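Long-range contact in hypothetical conserved protein TTC0263 (Thermus thermophilus, PDB 2PL2), which is of unknown function but is built of tetratricopeptide repeats, helical hairpins stacked side by side that in this family commonly serve protein-protein interaction: residues D149-L162 with Q173-L187. Residues are numbered along the deposited sequence; the frame is centred on the assembly and turned at random.
Sequences DTPEIRSALAELYL and QYAKALEQAPKDLDL
One face of the Tyr174 ring is covered by the methyl of Ala158, whose CB lies 3.5 Å from the ring centroid, nearly on the ring normal, in a CH-pi contact. The Arg154 guanidinium has CG of Lys176 over one face, while the Gln173 amide and the Asp149 carboxylate reach its edge. These groups join antiparallel neighbouring helices, 151-164 and 167-180, within the tetratricopeptide-repeat fold; the axes of 151-162 and 173-180 come within 8.4 Å at 167°. Alanine suits such closeness: CB of Ala177 rests 3.6 Å from CB of Arg154, and the small Ala158 leaves room for the tyrosine ring close to its own helix. Tyr174 continues onto helix 185-195, touching Tyr191 and Ala194, so its broad ring bridges three helices. Beside its hydroxyl, the Glu159 carboxylate turns to Arg20 of the second subunit in a salt bridge. Bends at chi2 (-63°) and chi3 (-38°) fold Arg154 back across Gln173, and NE donates to OE1 of Gln173 at 2.7 Å, in the carbonyl plane; NH2 is modelled still nearer that oxygen, at a doubtfully short distance. NH1 forms a salt bridge with OD2 of Asp149 at 2.8 Å, which probably helps to offset the arginine's charge. Gln180, long enough to reach the start of the other helix, packs CB 3.5 Å from CG of Pro151, and its NE2 donates to OD1 of Asp149 at 2.6 Å, meeting that oxygen from above the carboxylate plane.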
loop_
_atom_site.group_PDB
_atom_site.type_symbol
_atom_site.label_atom_id
_atom_site.label_comp_id
_atom_site.label_asym_id
_atom_site.label_seq_id
_atom_site.Cartn_x
_atom_site.Cartn_y
_atom_site.Cartn_z
ATOM N N ASP A 149 -6.464 20.962 -13.342
ATOM C CA ASP A 149 -5.005 21.025 -13.241
ATOM C C ASP A 149 -4.721 20.856 -11.755
ATOM O O ASP A 149 -5.107 21.703 -10.952
ATOM C CB ASP A 149 -4.468 22.381 -13.716
ATOM C CG ASP A 149 -2.942 22.435 -13.740
ATOM O OD1 ASP A 149 -2.299 21.896 -12.814
ATOM O OD2 ASP A 149 -2.374 23.026 -14.681
ATOM N N THR A 150 -4.069 19.760 -11.379
ATOM C CA THR A 150 -3.794 19.536 -9.966
ATOM C C THR A 150 -2.452 18.872 -9.777
ATOM O O THR A 150 -1.878 18.339 -10.728
ATOM C CB THR A 150 -4.858 18.627 -9.310
ATOM O OG1 THR A 150 -4.580 17.260 -9.637
ATOM C CG2 THR A 150 -6.253 18.990 -9.797
ATOM N N PRO A 151 -1.927 18.901 -8.543
ATOM C CA PRO A 151 -0.628 18.277 -8.277
ATOM C C PRO A 151 -0.663 16.777 -8.533
ATOM O O PRO A 151 0.272 16.219 -9.128
ATOM C CB PRO A 151 -0.367 18.625 -6.809
ATOM C CG PRO A 151 -1.059 19.953 -6.649
ATOM C CD PRO A 151 -2.360 19.728 -7.404
ATOM N N GLU A 152 -1.743 16.129 -8.088
ATOM C CA GLU A 152 -1.895 14.693 -8.291
ATOM C C GLU A 152 -1.796 14.328 -9.769
ATOM O O GLU A 152 -1.124 13.356 -10.122
ATOM C CB GLU A 152 -3.232 14.205 -7.722
ATOM C CG GLU A 152 -3.557 12.742 -8.073
ATOM C CD GLU A 152 -4.888 12.272 -7.514
ATOM O OE1 GLU A 152 -5.884 13.021 -7.606
ATOM O OE2 GLU A 152 -4.951 11.139 -6.983
ATOM N N ILE A 153 -2.441 15.094 -10.646
ATOM C CA ILE A 153 -2.363 14.753 -12.058
ATOM C C ILE A 153 -1.013 15.136 -12.653
ATOM O O ILE A 153 -0.455 14.370 -13.446
ATOM C CB ILE A 153 -3.512 15.406 -12.890
ATOM C CG1 ILE A 153 -4.890 15.145 -12.242
ATOM C CG2 ILE A 153 -3.494 14.842 -14.314
ATOM C CD1 ILE A 153 -5.310 13.666 -12.335
ATOM N N ARG A 154 -0.476 16.305 -12.285
ATOM C CA ARG A 154 0.841 16.689 -12.804
ATOM C C ARG A 154 1.817 15.550 -12.480
ATOM O O ARG A 154 2.690 15.241 -13.290
ATOM C CB ARG A 154 1.373 17.981 -12.167
ATOM C CG ARG A 154 0.399 19.151 -12.030
ATOM C CD ARG A 154 -0.144 19.743 -13.334
ATOM N NE ARG A 154 0.830 19.796 -14.417
ATOM C CZ ARG A 154 0.921 20.785 -15.303
ATOM N NH1 ARG A 154 0.113 21.832 -15.237
ATOM N NH2 ARG A 154 1.791 20.687 -16.293
ATOM N N SER A 155 1.652 14.922 -11.307
ATOM C CA SER A 155 2.521 13.804 -10.890
ATOM C C SER A 155 2.370 12.560 -11.768
ATOM O O SER A 155 3.350 11.907 -12.120
ATOM C CB SER A 155 2.233 13.399 -9.450
ATOM O OG SER A 155 2.038 14.537 -8.649
ATOM N N ALA A 156 1.132 12.213 -12.108
ATOM C CA ALA A 156 0.903 11.051 -12.964
ATOM C C ALA A 156 1.604 11.318 -14.290
ATOM O O ALA A 156 2.340 10.458 -14.814
ATOM C CB ALA A 156 -0.582 10.842 -13.182
ATOM N N LEU A 157 1.364 12.515 -14.826
ATOM C CA LEU A 157 1.981 12.946 -16.077
ATOM C C LEU A 157 3.492 12.767 -15.961
ATOM O O LEU A 157 4.139 12.226 -16.860
ATOM C CB LEU A 157 1.671 14.421 -16.338
ATOM C CG LEU A 157 0.954 14.737 -17.651
ATOM C CD1 LEU A 157 0.798 16.263 -17.802
ATOM C CD2 LEU A 157 1.754 14.157 -18.826
ATOM N N ALA A 158 4.045 13.224 -14.838
ATOM C CA ALA A 158 5.478 13.113 -14.568
ATOM C C ALA A 158 5.866 11.665 -14.699
ATOM O O ALA A 158 6.784 11.319 -15.449
ATOM C CB ALA A 158 5.795 13.613 -13.156
ATOM N N GLU A 159 5.152 10.828 -13.949
ATOM C CA GLU A 159 5.354 9.381 -13.952
ATOM C C GLU A 159 5.317 8.796 -15.343
ATOM O O GLU A 159 6.167 7.981 -15.683
ATOM C CB GLU A 159 4.302 8.696 -13.080
ATOM C CG GLU A 159 4.709 8.602 -11.629
ATOM C CD GLU A 159 5.957 7.762 -11.451
ATOM O OE1 GLU A 159 5.899 6.557 -11.760
ATOM O OE2 GLU A 159 6.989 8.305 -11.005
ATOM N N LEU A 160 4.332 9.189 -16.147
ATOM C CA LEU A 160 4.264 8.683 -17.524
ATOM C C LEU A 160 5.470 9.155 -18.359
ATOM O O LEU A 160 5.838 8.519 -19.339
ATOM C CB LEU A 160 2.969 9.127 -18.208
ATOM C CG LEU A 160 2.842 8.743 -19.690
ATOM C CD1 LEU A 160 2.937 7.226 -19.867
ATOM C CD2 LEU A 160 1.537 9.291 -20.247
ATOM N N TYR A 161 6.088 10.269 -17.966
ATOM C CA TYR A 161 7.249 10.769 -18.696
ATOM C C TYR A 161 8.508 9.996 -18.347
ATOM O O TYR A 161 9.409 9.846 -19.185
ATOM C CB TYR A 161 7.447 12.259 -18.442
ATOM C CG TYR A 161 6.450 13.099 -19.187
ATOM C CD1 TYR A 161 6.025 12.720 -20.454
ATOM C CD2 TYR A 161 5.932 14.266 -18.640
ATOM C CE1 TYR A 161 5.112 13.469 -21.156
ATOM C CE2 TYR A 161 5.009 15.036 -19.343
ATOM C CZ TYR A 161 4.604 14.620 -20.604
ATOM O OH TYR A 161 3.680 15.328 -21.320
ATOM N N LEU A 162 8.576 9.500 -17.116
ATOM C CA LEU A 162 9.726 8.704 -16.714
ATOM C C LEU A 162 9.647 7.365 -17.441
ATOM O O LEU A 162 10.663 6.809 -17.857
ATOM C CB LEU A 162 9.746 8.505 -15.196
ATOM C CG LEU A 162 10.252 9.739 -14.440
ATOM C CD1 LEU A 162 10.268 9.486 -12.953
ATOM C CD2 LEU A 162 11.647 10.075 -14.928
ATOM N N GLN A 173 7.157 18.701 -14.907
ATOM C CA GLN A 173 5.825 18.496 -14.338
ATOM C C GLN A 173 5.858 18.453 -12.807
ATOM O O GLN A 173 4.896 18.881 -12.142
ATOM C CB GLN A 173 5.193 17.214 -14.896
ATOM C CG GLN A 173 4.753 17.333 -16.367
ATOM C CD GLN A 173 3.575 18.261 -16.529
ATOM O OE1 GLN A 173 2.920 18.627 -15.556
ATOM N NE2 GLN A 173 3.287 18.641 -17.761
ATOM N N TYR A 174 6.957 17.951 -12.239
ATOM C CA TYR A 174 7.071 17.912 -10.777
ATOM C C TYR A 174 7.255 19.341 -10.268
ATOM O O TYR A 174 6.630 19.754 -9.279
ATOM C CB TYR A 174 8.261 17.038 -10.333
ATOM C CG TYR A 174 8.010 15.537 -10.394
ATOM C CD1 TYR A 174 6.937 14.967 -9.723
ATOM C CD2 TYR A 174 8.881 14.689 -11.064
ATOM C CE1 TYR A 174 6.735 13.602 -9.716
ATOM C CE2 TYR A 174 8.695 13.316 -11.066
ATOM C CZ TYR A 174 7.616 12.774 -10.382
ATOM O OH TYR A 174 7.401 11.409 -10.366
ATOM N N ALA A 175 8.117 20.097 -10.954
ATOM C CA ALA A 175 8.395 21.495 -10.586
ATOM C C ALA A 175 7.084 22.287 -10.553
ATOM O O ALA A 175 6.866 23.120 -9.668
ATOM C CB ALA A 175 9.368 22.116 -11.582
ATOM N N LYS A 176 6.204 22.019 -11.515
ATOM C CA LYS A 176 4.913 22.699 -11.555
ATOM C C LYS A 176 4.034 22.208 -10.405
ATOM O O LYS A 176 3.463 23.002 -9.653
ATOM C CB LYS A 176 4.200 22.428 -12.880
ATOM C CG LYS A 176 2.899 23.208 -13.016
ATOM C CD LYS A 176 3.164 24.714 -12.932
ATOM C CE LYS A 176 1.902 25.504 -12.631
ATOM N NZ LYS A 176 0.897 25.425 -13.732
ATOM N N ALA A 177 3.921 20.886 -10.280
ATOM C CA ALA A 177 3.128 20.281 -9.215
ATOM C C ALA A 177 3.567 20.848 -7.875
ATOM O O ALA A 177 2.737 21.162 -7.026
ATOM C CB ALA A 177 3.288 18.753 -9.233
ATOM N N LEU A 178 4.878 21.002 -7.692
ATOM C CA LEU A 178 5.398 21.558 -6.437
ATOM C C LEU A 178 5.087 23.037 -6.232
ATOM O O LEU A 178 5.164 23.531 -5.114
ATOM C CB LEU A 178 6.906 21.308 -6.315
ATOM C CG LEU A 178 7.181 19.941 -5.666
ATOM C CD1 LEU A 178 8.595 19.509 -5.921
ATOM C CD2 LEU A 178 6.879 20.026 -4.163
ATOM N N GLU A 179 4.733 23.751 -7.296
ATOM C CA GLU A 179 4.374 25.152 -7.129
ATOM C C GLU A 179 2.941 25.210 -6.605
ATOM O O GLU A 179 2.569 26.116 -5.869
ATOM C CB GLU A 179 4.486 25.910 -8.455
ATOM C CG GLU A 179 5.876 25.844 -9.094
ATOM C CD GLU A 179 6.965 26.536 -8.265
ATOM O OE1 GLU A 179 7.047 26.280 -7.040
ATOM O OE2 GLU A 179 7.747 27.329 -8.844
ATOM N N GLN A 180 2.128 24.233 -6.978
ATOM C CA GLN A 180 0.743 24.209 -6.502
ATOM C C GLN A 180 0.687 23.808 -5.030
ATOM O O GLN A 180 -0.165 24.295 -4.273
ATOM C CB GLN A 180 -0.088 23.256 -7.348
ATOM C CG GLN A 180 -0.120 23.660 -8.796
ATOM C CD GLN A 180 -0.650 22.559 -9.682
ATOM O OE1 GLN A 180 -0.244 21.395 -9.555
ATOM N NE2 GLN A 180 -1.554 22.915 -10.597
ATOM N N ALA A 181 1.612 22.941 -4.625
ATOM C CA ALA A 181 1.682 22.492 -3.237
ATOM C C ALA A 181 3.160 22.352 -2.856
ATOM O O ALA A 181 3.707 21.256 -2.812
ATOM C CB ALA A 181 0.954 21.162 -3.090
ATOM N N PRO A 182 3.819 23.483 -2.571
ATOM C CA PRO A 182 5.242 23.566 -2.196
ATOM C C PRO A 182 5.679 22.801 -0.930
ATOM O O PRO A 182 6.850 22.423 -0.794
ATOM C CB PRO A 182 5.472 25.071 -2.079
ATOM C CG PRO A 182 4.168 25.542 -1.522
ATOM C CD PRO A 182 3.150 24.783 -2.377
ATOM N N LYS A 183 4.760 22.592 0.003
ATOM C CA LYS A 183 5.107 21.859 1.218
ATOM C C LYS A 183 4.749 20.377 1.118
ATOM O O LYS A 183 4.592 19.708 2.136
ATOM C CB LYS A 183 4.409 22.475 2.432
ATOM C CG LYS A 183 4.864 23.892 2.706
ATOM C CD LYS A 183 4.386 24.436 4.033
ATOM C CE LYS A 183 4.839 25.890 4.192
ATOM N NZ LYS A 183 4.482 26.464 5.519
ATOM N N ASP A 184 4.631 19.866 -0.108
ATOM C CA ASP A 184 4.272 18.466 -0.323
ATOM C C ASP A 184 5.503 17.566 -0.350
ATOM O O ASP A 184 6.221 17.467 -1.367
ATOM C CB ASP A 184 3.486 18.299 -1.633
ATOM C CG ASP A 184 2.901 16.898 -1.792
ATOM O OD1 ASP A 184 3.498 15.932 -1.272
ATOM O OD2 ASP A 184 1.851 16.761 -2.457
ATOM N N LEU A 185 5.726 16.884 0.768
ATOM C CA LEU A 185 6.877 16.003 0.889
ATOM C C LEU A 185 6.791 14.827 -0.065
ATOM O O LEU A 185 7.790 14.416 -0.652
ATOM C CB LEU A 185 7.018 15.545 2.337
ATOM C CG LEU A 185 7.108 16.740 3.307
ATOM C CD1 LEU A 185 7.592 16.272 4.682
ATOM C CD2 LEU A 185 8.058 17.792 2.750
ATOM N N ASP A 186 5.587 14.300 -0.240
ATOM C CA ASP A 186 5.387 13.195 -1.150
ATOM C C ASP A 186 5.957 13.647 -2.483
ATOM O O ASP A 186 6.768 12.969 -3.108
ATOM C CB ASP A 186 3.897 12.905 -1.284
ATOM C CG ASP A 186 3.608 11.838 -2.326
ATOM O OD1 ASP A 186 3.967 10.660 -2.094
ATOM O OD2 ASP A 186 3.039 12.185 -3.389
ATOM N N LEU A 187 5.529 14.823 -2.906
ATOM C CA LEU A 187 5.993 15.407 -4.158
ATOM C C LEU A 187 7.520 15.657 -4.182
ATOM O O LEU A 187 8.186 15.349 -5.174
ATOM C CB LEU A 187 5.224 16.709 -4.411
ATOM C CG LEU A 187 4.840 17.017 -5.860
ATOM C CD1 LEU A 187 4.339 15.769 -6.560
ATOM C CD2 LEU A 187 3.776 18.110 -5.853
#